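Local coordinates for UPF0255 protein frsA (Vibrio vulnificus, PDB 4I4C), which probably hydrolyses carboxylic esters as a member of the FrsA family of alpha/beta-hydrolases, and is not a cofactor-independent pyruvate decarboxylase, at residues V195-A200 with L225-P230; E242-L247 with M278-F283; A297-I302 with W341-Q346; K308-P313 with D330-S335; V356-M361 with F379-G384. All blocks are in the same frame, centred on the assembly; numbering follows the deposited sequence.

How the interactions relate
All five interactions lie in the FrsA-like esterase region, of the alpha/beta-hydrolase clan. Interactions 1 and 5 reach the eight-stranded sheet, their centres about 19 Å apart: the first pairs strands 193-199 and 223-226, the other ties strand 358-363 to the loop before strand 385-389. Interaction 2 joins helix 273-284 to the chain entering helix 246-254; its centre is about 12 Å from that of interaction 1, which it touches through Tyr244 and Leu247 against Pro230. It also touches interactions 3 (Tyr244 with Trp341) and 5, as the hub of the set. Interaction 4, in sequence between the halves of interaction 3, touches it and contributes Met312 to the hexanoic acid pocket; the others run in series.

Interaction 1: residues V195-A200 with L225-P230; sequences VVIVSA and LTVDMP
Leu225 and Val227 run alongside the strand Val195-Ser199 and are fixed to it by three backbone hydrogen bonds in a parallel register. Leu225 N donates to Val196 O at 2.9 Å, Leu225 O receives Val198 N, and Val227 N reaches Val198 O at 3.1 Å. Two CA-H...O contacts, from Ile197 CA to Leu225 O and from Thr226 CA to Val198 O, fill in between them. These strands are the two arms of a beta-alpha-beta unit whose helix is 210-217, within the central sheet of the alpha/beta-hydrolase fold. Apolar contacts lie on the face carrying Ile197 and Leu225. Ile197 CG2, anti to the backbone N, meets Val227 CG2 at 3.7 Å, while Ile197 CG1 lies 4.3 Å from Leu225 CD2. Val195 CG2 approaches Leu225 CB at 4.1 Å. Polar contacts take over as the strands end. Ser199 OG is 2.8 Å from Val227 O, but it also hydrogen-bonds His248 NE2, so the destination of its proton is not settled. Two waters link backbone groups beyond the last direct backbone bond: one accepts from Ala200 N and donates to Val227 O; a second donates to Ala200 O and accepts from Met229 N at 2.9 Å.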
# COMPACT_ATOMS: atom_id res chain seq x y z
N VAL A 195 13.46 -7.03 -13.46
CA VAL A 195 12.79 -6.95 -12.15
C VAL A 195 12.18 -5.58 -11.92
O VAL A 195 12.74 -4.56 -12.35
CB VAL A 195 13.78 -7.31 -10.99
CG1 VAL A 195 14.93 -6.31 -10.91
CG2 VAL A 195 13.04 -7.42 -9.65
N VAL A 196 11.03 -5.54 -11.26
CA VAL A 196 10.49 -4.27 -10.82
C VAL A 196 10.40 -4.24 -9.30
O VAL A 196 9.90 -5.18 -8.69
CB VAL A 196 9.12 -3.98 -11.45
CG1 VAL A 196 9.27 -3.73 -12.93
CG2 VAL A 196 8.17 -5.13 -11.21
N ILE A 197 10.90 -3.18 -8.69
CA ILE A 197 10.74 -2.97 -7.27
C ILE A 197 9.40 -2.26 -7.11
O ILE A 197 9.12 -1.32 -7.85
CB ILE A 197 11.86 -2.11 -6.69
CG1 ILE A 197 13.22 -2.74 -7.00
CG2 ILE A 197 11.65 -1.96 -5.17
CD1 ILE A 197 14.40 -1.84 -6.76
N VAL A 198 8.57 -2.73 -6.19
CA VAL A 198 7.20 -2.24 -6.07
C VAL A 198 6.87 -1.87 -4.64
O VAL A 198 7.11 -2.67 -3.73
CB VAL A 198 6.20 -3.30 -6.55
CG1 VAL A 198 4.78 -2.76 -6.49
CG2 VAL A 198 6.54 -3.77 -7.97
N SER A 199 6.34 -0.66 -4.42
CA SER A 199 5.83 -0.28 -3.10
C SER A 199 4.43 0.35 -3.16
O SER A 199 4.16 1.20 -4.00
CB SER A 199 6.80 0.68 -2.42
OG SER A 199 7.99 0.01 -2.06
N ALA A 200 3.54 -0.10 -2.27
CA ALA A 200 2.22 0.53 -2.12
C ALA A 200 2.27 1.67 -1.09
O ALA A 200 3.36 2.09 -0.70
CB ALA A 200 1.17 -0.50 -1.73
N LEU A 225 9.67 -7.42 -6.88
CA LEU A 225 10.35 -7.34 -5.60
C LEU A 225 9.61 -6.33 -4.74
O LEU A 225 9.73 -5.14 -4.96
CB LEU A 225 11.80 -6.91 -5.80
CG LEU A 225 12.67 -6.82 -4.56
CD1 LEU A 225 12.73 -8.17 -3.87
CD2 LEU A 225 14.07 -6.36 -4.94
N THR A 226 8.81 -6.82 -3.79
CA THR A 226 8.01 -5.91 -2.96
C THR A 226 8.81 -5.36 -1.78
O THR A 226 9.66 -6.04 -1.21
CB THR A 226 6.72 -6.58 -2.47
OG1 THR A 226 7.04 -7.76 -1.72
CG2 THR A 226 5.85 -6.97 -3.66
N VAL A 227 8.52 -4.11 -1.43
CA VAL A 227 9.18 -3.45 -0.32
C VAL A 227 8.15 -2.57 0.40
O VAL A 227 7.30 -1.96 -0.25
CB VAL A 227 10.33 -2.53 -0.81
CG1 VAL A 227 11.08 -1.95 0.37
CG2 VAL A 227 11.30 -3.29 -1.72
N ASP A 228 8.22 -2.55 1.73
CA ASP A 228 7.46 -1.61 2.55
C ASP A 228 8.19 -0.28 2.75
O ASP A 228 9.37 -0.26 3.14
CB ASP A 228 7.19 -2.24 3.93
CG ASP A 228 6.13 -3.34 3.89
OD1 ASP A 228 5.02 -3.09 3.37
OD2 ASP A 228 6.41 -4.45 4.40
N MET A 229 7.49 0.83 2.50
CA MET A 229 7.99 2.17 2.81
C MET A 229 8.40 2.25 4.28
O MET A 229 7.87 1.50 5.10
CB MET A 229 6.88 3.21 2.58
CG MET A 229 6.48 3.40 1.14
SD MET A 229 7.71 4.41 0.30
CE MET A 229 7.30 6.03 0.96
N PRO A 230 9.33 3.15 4.62
CA PRO A 230 9.69 3.33 6.04
C PRO A 230 8.46 3.61 6.92
O PRO A 230 7.63 4.41 6.50
CB PRO A 230 10.62 4.55 6.01
CG PRO A 230 11.22 4.54 4.65
CD PRO A 230 10.17 3.97 3.73
O HOH W 1 4.57 -2.01 -0.45
O HOH W 2 4.76 0.80 1.66

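Interaction 2: residues E242-L247 with M278-F283; sequences EDYSRL and MVRLSF
Arg280 reaches from helix 273-284 across Ser245 to Asp243, its side chain extended from CG to NE. The charged contact is a salt bridge between Arg280 NH2 and Asp243 OD1 at 2.6 Å. Its hydrogen-bond component is weak, with an angle of 119° at the hydrogen, and the carboxylate and guanidinium planes stand 40° apart. A straighter hydrogen bond runs from the same NH2 to Ser245 OG at 2.9 Å, the hydroxyl lying in the guanidinium plane. Ser245 OG sits between its own backbone N and carbonyl carbon (chi1 54°), turned to Arg280. NH2 thus has two acceptors, one held by charge and a bent bond, while Arg280 NE is taken by Gln346 OE1. Glu242 O lies over one guanidinium face, 3.1 Å above the plane and away from its centre. Van der Waals contacts follow the aliphatic part of the arginine: Arg280 CD packs 3.7 Å from Ser245 CB and 4.1 Å from Tyr244 CE2, over one face of the tyrosine ring. The phenol oxygen of Tyr244 bonds Trp341 O and Asn276 ND2. Together these contacts join the loop leading into helix 246-254 to helix 273-284, two of the helices flanking the central sheet of an alpha/beta-hydrolase fold.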
# COMPACT_ATOMS: atom_id res chain seq x y z
N GLU A 242 12.61 12.66 5.56
CA GLU A 242 12.48 13.35 4.28
C GLU A 242 13.15 12.56 3.16
O GLU A 242 12.76 12.67 2.00
CB GLU A 242 13.03 14.78 4.36
CG GLU A 242 12.37 15.72 3.35
CD GLU A 242 12.69 17.18 3.60
OE1 GLU A 242 12.89 17.57 4.77
OE2 GLU A 242 12.75 17.95 2.61
N ASP A 243 14.15 11.76 3.52
CA ASP A 243 14.76 10.81 2.59
C ASP A 243 14.01 9.49 2.69
O ASP A 243 14.53 8.51 3.24
CB ASP A 243 16.24 10.61 2.94
CG ASP A 243 16.93 9.64 2.01
OD1 ASP A 243 16.46 9.48 0.86
OD2 ASP A 243 17.92 9.02 2.44
N TYR A 244 12.79 9.45 2.17
CA TYR A 244 11.93 8.29 2.35
C TYR A 244 12.08 7.26 1.23
O TYR A 244 11.37 6.26 1.20
CB TYR A 244 10.46 8.71 2.57
CG TYR A 244 9.88 9.65 1.53
CD1 TYR A 244 9.52 10.96 1.86
CD2 TYR A 244 9.66 9.22 0.22
CE1 TYR A 244 8.97 11.83 0.90
CE2 TYR A 244 9.11 10.08 -0.74
CZ TYR A 244 8.77 11.38 -0.40
OH TYR A 244 8.23 12.22 -1.36
N SER A 245 13.03 7.51 0.33
CA SER A 245 13.34 6.56 -0.74
C SER A 245 14.51 5.69 -0.30
O SER A 245 14.90 4.74 -0.99
CB SER A 245 13.67 7.30 -2.05
OG SER A 245 14.70 8.26 -1.86
N ARG A 246 15.05 6.05 0.87
CA ARG A 246 16.17 5.41 1.57
C ARG A 246 16.28 3.90 1.40
O ARG A 246 17.34 3.38 1.03
CB ARG A 246 15.98 5.70 3.07
CG ARG A 246 17.22 5.92 3.87
CD ARG A 246 16.91 6.81 5.08
NE ARG A 246 16.42 6.09 6.26
CZ ARG A 246 15.15 6.06 6.66
NH1 ARG A 246 14.21 6.71 5.98
NH2 ARG A 246 14.82 5.39 7.77
N LEU A 247 15.21 3.19 1.72
CA LEU A 247 15.24 1.73 1.77
C LEU A 247 15.26 1.15 0.37
O LEU A 247 15.92 0.14 0.10
CB LEU A 247 14.04 1.20 2.58
CG LEU A 247 13.79 1.75 3.99
CD1 LEU A 247 12.60 1.02 4.66
CD2 LEU A 247 15.02 1.65 4.86
N MET A 278 9.36 6.20 -5.55
CA MET A 278 9.89 5.72 -6.82
C MET A 278 10.35 6.89 -7.70
O MET A 278 11.34 6.77 -8.42
CB MET A 278 8.84 4.87 -7.56
CG MET A 278 8.37 3.64 -6.78
SD MET A 278 9.79 2.74 -6.12
CE MET A 278 9.62 3.12 -4.38
N VAL A 279 9.62 8.00 -7.64
CA VAL A 279 9.98 9.18 -8.44
C VAL A 279 11.28 9.74 -7.90
O VAL A 279 12.21 10.01 -8.64
CB VAL A 279 8.95 10.31 -8.34
CG1 VAL A 279 9.46 11.51 -9.09
CG2 VAL A 279 7.61 9.88 -8.89
N ARG A 280 11.32 9.92 -6.59
CA ARG A 280 12.50 10.29 -5.89
C ARG A 280 13.70 9.48 -6.29
O ARG A 280 14.72 9.99 -6.65
CB ARG A 280 12.28 10.12 -4.42
CG ARG A 280 12.72 11.26 -3.62
CD ARG A 280 12.88 10.92 -2.23
NE ARG A 280 13.36 12.08 -1.52
CZ ARG A 280 14.51 12.08 -0.89
NH1 ARG A 280 14.95 13.13 -0.28
NH2 ARG A 280 15.20 11.00 -0.89
N LEU A 281 13.52 8.20 -6.26
CA LEU A 281 14.57 7.27 -6.66
C LEU A 281 14.95 7.39 -8.15
O LEU A 281 16.10 7.12 -8.53
CB LEU A 281 14.16 5.83 -6.32
CG LEU A 281 15.15 4.73 -6.67
CD1 LEU A 281 16.52 5.02 -6.08
CD2 LEU A 281 14.64 3.38 -6.17
N SER A 282 13.99 7.79 -8.99
CA SER A 282 14.22 7.84 -10.42
C SER A 282 15.02 9.07 -10.79
O SER A 282 15.54 9.18 -11.90
CB SER A 282 12.89 7.83 -11.18
OG SER A 282 12.25 6.56 -11.09
N PHE A 283 15.11 10.01 -9.84
CA PHE A 283 15.98 11.17 -10.00
C PHE A 283 17.34 10.88 -9.39
O PHE A 283 18.36 11.36 -9.88
CB PHE A 283 15.37 12.39 -9.34
CG PHE A 283 14.31 13.07 -10.16
CD1 PHE A 283 12.99 12.70 -10.07
CD2 PHE A 283 14.65 14.11 -11.02
CE1 PHE A 283 12.02 13.33 -10.81
CE2 PHE A 283 13.68 14.75 -11.77
CZ PHE A 283 12.36 14.36 -11.66

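Interaction 3: residues A297-I302 with W341-Q346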
# COMPACT_ATOMS: atom_id res chain seq x y z
N ALA A 297 -0.26 8.76 -6.84
CA ALA A 297 0.76 9.28 -5.93
C ALA A 297 0.49 10.72 -5.48
O ALA A 297 0.15 11.59 -6.31
CB ALA A 297 2.16 9.15 -6.57
N PRO A 298 0.64 11.00 -4.17
CA PRO A 298 0.53 12.37 -3.64
C PRO A 298 1.83 13.13 -3.85
O PRO A 298 2.59 13.33 -2.90
CB PRO A 298 0.30 12.14 -2.14
CG PRO A 298 0.98 10.84 -1.85
CD PRO A 298 0.83 10.00 -3.10
N ILE A 299 2.08 13.54 -5.09
CA ILE A 299 3.35 14.17 -5.47
C ILE A 299 3.61 15.49 -4.76
O ILE A 299 4.72 15.76 -4.30
CB ILE A 299 3.43 14.40 -6.99
CG1 ILE A 299 3.45 13.08 -7.75
CG2 ILE A 299 4.65 15.25 -7.35
CD1 ILE A 299 4.42 12.06 -7.22
N HIS A 300 2.58 16.33 -4.70
CA HIS A 300 2.77 17.67 -4.18
C HIS A 300 1.52 18.29 -3.58
O HIS A 300 1.55 18.77 -2.43
CB HIS A 300 3.28 18.61 -5.28
CG HIS A 300 3.16 20.07 -4.94
ND1 HIS A 300 3.97 20.69 -4.01
CD2 HIS A 300 2.31 21.03 -5.40
CE1 HIS A 300 3.63 21.97 -3.92
NE2 HIS A 300 2.63 22.20 -4.75
N ASP A 301 0.43 18.31 -4.35
CA ASP A 301 -0.71 19.17 -4.04
C ASP A 301 -1.27 19.01 -2.62
O ASP A 301 -1.34 19.98 -1.88
CB ASP A 301 -1.83 19.03 -5.07
CG ASP A 301 -2.88 20.12 -4.95
OD1 ASP A 301 -2.64 21.23 -5.46
OD2 ASP A 301 -3.93 19.87 -4.33
N ILE A 302 -1.65 17.79 -2.26
CA ILE A 302 -2.24 17.55 -0.95
C ILE A 302 -1.25 17.86 0.18
O ILE A 302 -1.62 18.46 1.19
CB ILE A 302 -2.84 16.12 -0.81
CG1 ILE A 302 -3.38 15.89 0.59
CG2 ILE A 302 -1.82 15.05 -1.13
CD1 ILE A 302 -4.64 16.67 0.89
N TRP A 341 7.05 16.70 2.45
CA TRP A 341 7.02 15.44 1.71
C TRP A 341 6.76 15.64 0.23
O TRP A 341 6.93 14.71 -0.57
CB TRP A 341 5.95 14.49 2.27
CG TRP A 341 6.24 13.96 3.64
CD1 TRP A 341 7.42 14.05 4.32
CD2 TRP A 341 5.34 13.25 4.48
NE1 TRP A 341 7.30 13.45 5.55
CE2 TRP A 341 6.03 12.95 5.67
CE3 TRP A 341 4.01 12.85 4.35
CZ2 TRP A 341 5.44 12.26 6.72
CZ3 TRP A 341 3.42 12.16 5.39
CH2 TRP A 341 4.13 11.87 6.56
N SER A 342 6.30 16.83 -0.13
CA SER A 342 6.16 17.22 -1.53
C SER A 342 7.50 17.15 -2.27
O SER A 342 8.50 17.65 -1.77
CB SER A 342 5.59 18.63 -1.63
OG SER A 342 5.94 19.26 -2.87
N LEU A 343 7.48 16.55 -3.45
CA LEU A 343 8.68 16.39 -4.26
C LEU A 343 9.04 17.70 -4.97
O LEU A 343 10.14 17.84 -5.51
CB LEU A 343 8.50 15.27 -5.29
CG LEU A 343 8.44 13.83 -4.78
CD1 LEU A 343 8.21 12.88 -5.95
CD2 LEU A 343 9.70 13.47 -4.04
N LYS A 344 8.11 18.64 -4.97
CA LYS A 344 8.36 19.99 -5.42
C LYS A 344 9.05 20.77 -4.30
O LYS A 344 10.06 21.43 -4.53
CB LYS A 344 7.04 20.68 -5.81
CG LYS A 344 7.20 21.99 -6.56
CD LYS A 344 5.91 22.78 -6.51
CE LYS A 344 5.56 23.34 -7.88
NZ LYS A 344 6.62 24.23 -8.40
N VAL A 345 8.51 20.67 -3.08
CA VAL A 345 9.12 21.29 -1.92
C VAL A 345 10.55 20.78 -1.66
O VAL A 345 11.42 21.52 -1.18
CB VAL A 345 8.23 21.17 -0.68
CG1 VAL A 345 8.92 21.73 0.56
CG2 VAL A 345 6.92 21.90 -0.93
N GLN A 346 10.80 19.53 -2.03
CA GLN A 346 12.14 18.96 -1.89
C GLN A 346 13.11 19.33 -3.03
O GLN A 346 14.32 19.13 -2.90
CB GLN A 346 12.05 17.44 -1.73
CG GLN A 346 11.21 17.01 -0.54
CD GLN A 346 11.26 15.52 -0.33
OE1 GLN A 346 12.12 14.84 -0.88
NE2 GLN A 346 10.32 14.99 0.45
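The His300 imidazole has Lys344 CD over one face and Ser342 OG at its edge, in the ring plane. Lys344 CD stands 3.7 Å from the ring centroid and 18° off the normal, a CH-pi contact displaced toward the rim at CE1. Val345 CG2 also lies near the plane, 4.4 Å from His300 ND1. The two segments are loops of the alpha/beta-hydrolase fold, one following strand 291-295 and the other preceding strand 358-363. Within the second, Ser342 forms an ST motif: its OG accepts from Val345 N at 2.9 Å, with a weaker bond from Lys344 N. The same oxygen meets His300 ND1 at 2.7 Å, a nearly straight hydrogen bond in which either atom could be the donor. His300 CG is anti to the backbone N (chi1 165°), and the ring it carries presents ND1 to the serine. Val345 N and His300 ND1, with the weaker Lys344 N, thus converge on Ser342 OG, joining the turn of one loop to the side chain of the other. On the first loop, Asp373 accepts from His300 N and Asp301 N, fixing that backbone against helix 371-379. Apolar contact is small: Ile299 CD1 and Leu343 CD1 touch where their side chains cross obliquely. Leu343 N donates to Ile299 O at 3.0 Å, nearly along the C=O axis, and Ser342 CA adds a CA-H...O contact to that same oxygen.

Interaction 4: residues K308-P313 with D330-S335; sequences KLQQMP and DIYSLS
Gln310 lays its extended side chain across the start of helix 331-337, with CG 3.7 Å from Ser335 CB and its terminal amide beside Tyr332. Gln310 OE1 comes within 3.7 Å of Tyr332 CD1, and the amide and ring planes are steeply turned, 77° apart. From the other branch, Gln310 NE2 donates to Ser335 OG at 3.1 Å, the hydroxyl tilted 19° from the amide plane. Ser335 OG lies between its backbone N and carbonyl carbon (chi1 63°), where it also donates to Tyr332 O one turn earlier at 2.6 Å. The serine thus relays a hydrogen bond from the glutamine to the helix backbone, and its own proton is committed to that carbonyl. Both segments belong to the helical excursion between strands 291-295 and 358-363 of this alpha/beta-hydrolase fold. The first leaves helix 306-309 through a type I turn from Leu309 to Met312, whose last residue touches the bound hexanoic acid. At the beginning of the second helix, Asp330 is the N-cap, its OD2 accepting from Ser333 N. Next to the polar link, Leu309 CB meets Ser335 CB at 3.9 Å, and Leu309 CD1 reaches Ser335 O at 3.5 Å. Ile331 CG2 completes the contact against Gln310 CA at 4.1 Å; the isoleucine also packs on Leu317 of helix 314-323 and Leu37 of helix 31-44.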
# COMPACT_ATOMS: atom_id res chain seq x y z
N LYS A 308 -6.40 21.48 3.55
CA LYS A 308 -7.02 20.25 3.05
C LYS A 308 -6.69 19.07 3.96
O LYS A 308 -7.51 18.18 4.15
CB LYS A 308 -6.57 19.95 1.61
CG LYS A 308 -7.06 20.95 0.57
CD LYS A 308 -8.57 20.84 0.35
CE LYS A 308 -9.09 21.95 -0.56
NZ LYS A 308 -8.56 21.84 -1.95
N LEU A 309 -5.47 19.07 4.51
CA LEU A 309 -5.03 18.02 5.43
C LEU A 309 -5.85 18.04 6.72
O LEU A 309 -6.19 16.98 7.27
CB LEU A 309 -3.53 18.16 5.73
CG LEU A 309 -2.64 17.90 4.50
CD1 LEU A 309 -1.22 18.35 4.74
CD2 LEU A 309 -2.68 16.42 4.15
N GLN A 310 -6.20 19.24 7.17
CA GLN A 310 -6.98 19.43 8.39
C GLN A 310 -8.45 19.02 8.23
O GLN A 310 -9.19 18.97 9.21
CB GLN A 310 -6.90 20.89 8.82
CG GLN A 310 -5.51 21.32 9.25
CD GLN A 310 -5.42 22.82 9.46
OE1 GLN A 310 -6.42 23.46 9.76
NE2 GLN A 310 -4.21 23.38 9.30
N GLN A 311 -8.86 18.72 7.00
CA GLN A 311 -10.26 18.41 6.72
C GLN A 311 -10.46 16.95 6.31
O GLN A 311 -11.57 16.53 6.03
CB GLN A 311 -10.83 19.36 5.66
CG GLN A 311 -11.04 20.77 6.18
CD GLN A 311 -11.72 20.79 7.55
OE1 GLN A 311 -12.86 20.36 7.70
NE2 GLN A 311 -11.00 21.29 8.56
N MET A 312 -9.36 16.19 6.28
CA MET A 312 -9.36 14.76 5.99
C MET A 312 -10.08 13.92 7.04
O MET A 312 -10.03 14.24 8.22
CB MET A 312 -7.92 14.27 5.93
CG MET A 312 -7.17 14.73 4.73
SD MET A 312 -5.69 13.74 4.60
CE MET A 312 -4.88 14.10 6.17
N PRO A 313 -10.71 12.81 6.61
CA PRO A 313 -11.34 11.89 7.56
C PRO A 313 -10.34 11.41 8.62
O PRO A 313 -9.14 11.35 8.36
CB PRO A 313 -11.81 10.73 6.68
CG PRO A 313 -12.11 11.39 5.36
CD PRO A 313 -11.00 12.42 5.21
N ASP A 330 -1.55 16.76 17.50
CA ASP A 330 -2.08 18.08 17.19
C ASP A 330 -2.22 18.15 15.67
O ASP A 330 -1.23 18.10 14.96
CB ASP A 330 -1.14 19.18 17.69
CG ASP A 330 -1.73 20.55 17.51
OD1 ASP A 330 -2.18 21.13 18.51
OD2 ASP A 330 -1.76 21.03 16.35
N ILE A 331 -3.45 18.26 15.18
CA ILE A 331 -3.71 18.22 13.74
C ILE A 331 -3.10 19.41 13.00
O ILE A 331 -2.62 19.26 11.87
CB ILE A 331 -5.23 18.14 13.45
CG1 ILE A 331 -5.84 16.94 14.20
CG2 ILE A 331 -5.49 18.05 11.96
CD1 ILE A 331 -7.33 16.71 13.96
N TYR A 332 -3.11 20.58 13.62
CA TYR A 332 -2.60 21.77 12.97
C TYR A 332 -1.10 21.62 12.75
O TYR A 332 -0.58 21.95 11.68
CB TYR A 332 -2.90 23.02 13.80
CG TYR A 332 -4.35 23.13 14.20
CD1 TYR A 332 -5.31 23.62 13.32
CD2 TYR A 332 -4.77 22.74 15.47
CE1 TYR A 332 -6.64 23.71 13.68
CE2 TYR A 332 -6.09 22.82 15.85
CZ TYR A 332 -7.03 23.31 14.95
OH TYR A 332 -8.35 23.40 15.34
N SER A 333 -0.41 21.10 13.75
CA SER A 333 1.02 20.88 13.64
C SER A 333 1.33 19.77 12.63
O SER A 333 2.17 19.95 11.77
CB SER A 333 1.61 20.54 15.00
OG SER A 333 2.97 20.21 14.86
N LEU A 334 0.63 18.64 12.74
CA LEU A 334 0.76 17.56 11.75
C LEU A 334 0.58 18.03 10.29
O LEU A 334 1.34 17.62 9.40
CB LEU A 334 -0.24 16.45 12.06
CG LEU A 334 -0.26 15.22 11.15
CD1 LEU A 334 1.14 14.69 10.99
CD2 LEU A 334 -1.18 14.13 11.74
N SER A 335 -0.41 18.88 10.05
CA SER A 335 -0.70 19.37 8.71
C SER A 335 0.42 20.24 8.17
O SER A 335 0.72 20.19 6.98
CB SER A 335 -2.00 20.18 8.72
OG SER A 335 -1.86 21.33 9.55

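Interaction 5: residues V356-M361 with F379-G384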
# COMPACT_ATOMS: atom_id res chain seq x y z
N VAL A 356 15.30 8.62 -16.83
CA VAL A 356 14.26 7.62 -16.55
C VAL A 356 12.91 8.04 -17.12
O VAL A 356 12.38 9.10 -16.77
CB VAL A 356 14.09 7.38 -15.04
CG1 VAL A 356 13.07 6.25 -14.80
CG2 VAL A 356 15.44 7.06 -14.39
N PRO A 357 12.36 7.22 -18.02
CA PRO A 357 11.01 7.52 -18.48
C PRO A 357 10.00 7.13 -17.39
O PRO A 357 9.95 5.98 -16.95
CB PRO A 357 10.88 6.66 -19.73
CG PRO A 357 11.79 5.52 -19.51
CD PRO A 357 12.90 5.99 -18.61
N ILE A 358 9.25 8.12 -16.92
CA ILE A 358 8.24 7.91 -15.90
C ILE A 358 6.85 8.07 -16.50
O ILE A 358 6.55 9.09 -17.12
CB ILE A 358 8.37 8.93 -14.75
CG1 ILE A 358 9.77 8.87 -14.13
CG2 ILE A 358 7.28 8.71 -13.69
CD1 ILE A 358 10.09 10.03 -13.22
N LEU A 359 6.01 7.05 -16.32
CA LEU A 359 4.60 7.16 -16.65
C LEU A 359 3.87 7.42 -15.35
O LEU A 359 3.97 6.64 -14.41
CB LEU A 359 4.10 5.86 -17.27
CG LEU A 359 2.58 5.70 -17.39
CD1 LEU A 359 2.03 6.70 -18.39
CD2 LEU A 359 2.19 4.27 -17.77
N ALA A 360 3.13 8.52 -15.31
CA ALA A 360 2.51 8.99 -14.08
C ALA A 360 1.00 9.13 -14.29
O ALA A 360 0.54 9.98 -15.05
CB ALA A 360 3.13 10.31 -13.65
N MET A 361 0.24 8.29 -13.60
CA MET A 361 -1.19 8.23 -13.80
C MET A 361 -1.92 8.40 -12.49
O MET A 361 -1.39 8.11 -11.42
CB MET A 361 -1.57 6.87 -14.39
CG MET A 361 -0.75 6.47 -15.61
SD MET A 361 -1.04 4.79 -16.19
CE MET A 361 -0.21 3.83 -14.93
N PHE A 379 6.80 16.00 -17.03
CA PHE A 379 7.60 16.96 -17.76
C PHE A 379 9.07 16.81 -17.45
O PHE A 379 9.91 17.01 -18.33
CB PHE A 379 7.17 18.40 -17.49
CG PHE A 379 7.91 19.39 -18.34
CD1 PHE A 379 7.57 19.56 -19.68
CD2 PHE A 379 8.96 20.12 -17.82
CE1 PHE A 379 8.25 20.45 -20.47
CE2 PHE A 379 9.65 21.02 -18.61
CZ PHE A 379 9.30 21.19 -19.93
N PHE A 380 9.40 16.44 -16.21
CA PHE A 380 10.79 16.34 -15.80
C PHE A 380 11.38 14.96 -16.02
O PHE A 380 12.38 14.60 -15.40
CB PHE A 380 10.96 16.80 -14.35
CG PHE A 380 10.73 18.27 -14.18
CD1 PHE A 380 11.71 19.18 -14.58
CD2 PHE A 380 9.55 18.75 -13.66
CE1 PHE A 380 11.50 20.54 -14.45
CE2 PHE A 380 9.33 20.11 -13.51
CZ PHE A 380 10.31 21.01 -13.91
N SER A 381 10.75 14.21 -16.93
CA SER A 381 11.18 12.86 -17.27
C SER A 381 11.38 12.77 -18.77
O SER A 381 10.53 13.21 -19.53
CB SER A 381 10.12 11.83 -16.80
OG SER A 381 10.37 10.55 -17.37
N THR A 382 12.50 12.19 -19.20
CA THR A 382 12.76 12.03 -20.62
C THR A 382 11.94 10.88 -21.20
O THR A 382 12.10 9.73 -20.81
CB THR A 382 14.26 11.82 -20.94
OG1 THR A 382 14.98 13.01 -20.62
CG2 THR A 382 14.44 11.50 -22.42
N TYR A 383 11.07 11.24 -22.14
CA TYR A 383 10.06 10.37 -22.72
C TYR A 383 9.00 10.01 -21.66
O TYR A 383 8.34 8.97 -21.77
CB TYR A 383 10.66 9.11 -23.36
CG TYR A 383 11.79 9.36 -24.34
CD1 TYR A 383 11.89 10.56 -25.04
CD2 TYR A 383 12.75 8.38 -24.58
CE1 TYR A 383 12.93 10.79 -25.94
CE2 TYR A 383 13.80 8.60 -25.47
CZ TYR A 383 13.88 9.80 -26.14
OH TYR A 383 14.92 10.01 -27.04
N GLY A 384 8.85 10.88 -20.66
CA GLY A 384 7.83 10.74 -19.64
C GLY A 384 6.44 11.08 -20.15
O GLY A 384 6.27 11.55 -21.27
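The segment Val356-Ile358 leads into strand 358-363 beside a type II beta turn from Ser381 to Gly384, with Pro357 and Gly384 nearest by CA at 4.7 Å; Gly384 N closes the turn on Ser381 O. The polar contact is carried by one side chain. Ser381 OG donates to Val356 O at 2.6 Å, in the carbonyl plane and on a lone pair, and accepts from Ile358 N at 2.7 Å, with an angle of 149° at the hydrogen. Its position anti to the backbone N (chi1 167°) places OG between both backbone groups of the other segment. Ile358 packs beside this serine: its CB and CG1 each lie 3.7 Å from Ser381 OG, and CD1 comes against Ser381 CB. Pro357 meets the middle of the turn, where its CA makes a CA-H...O contact with Thr382 O at 3.4 Å and its CB lies 4.4 Å from Tyr383 CB. Gly384 CA approaches Ile358 O at 3.3 Å. Beyond the turn, Ile358 and Ala360 make backbone hydrogen bonds to Lys385, placing the contact at the entry to the pairing of strand 358-363 with edge strand 385-389 of the alpha/beta-hydrolase sheet. On the other side, Pro357 and Leu359 bond to Cys292 of strand 291-295. With one oxygen acting as both donor and acceptor, a serine side chain satisfies a carbonyl and an amide two residues apart, taking the part that backbone groups play in the regular sheet just beyond.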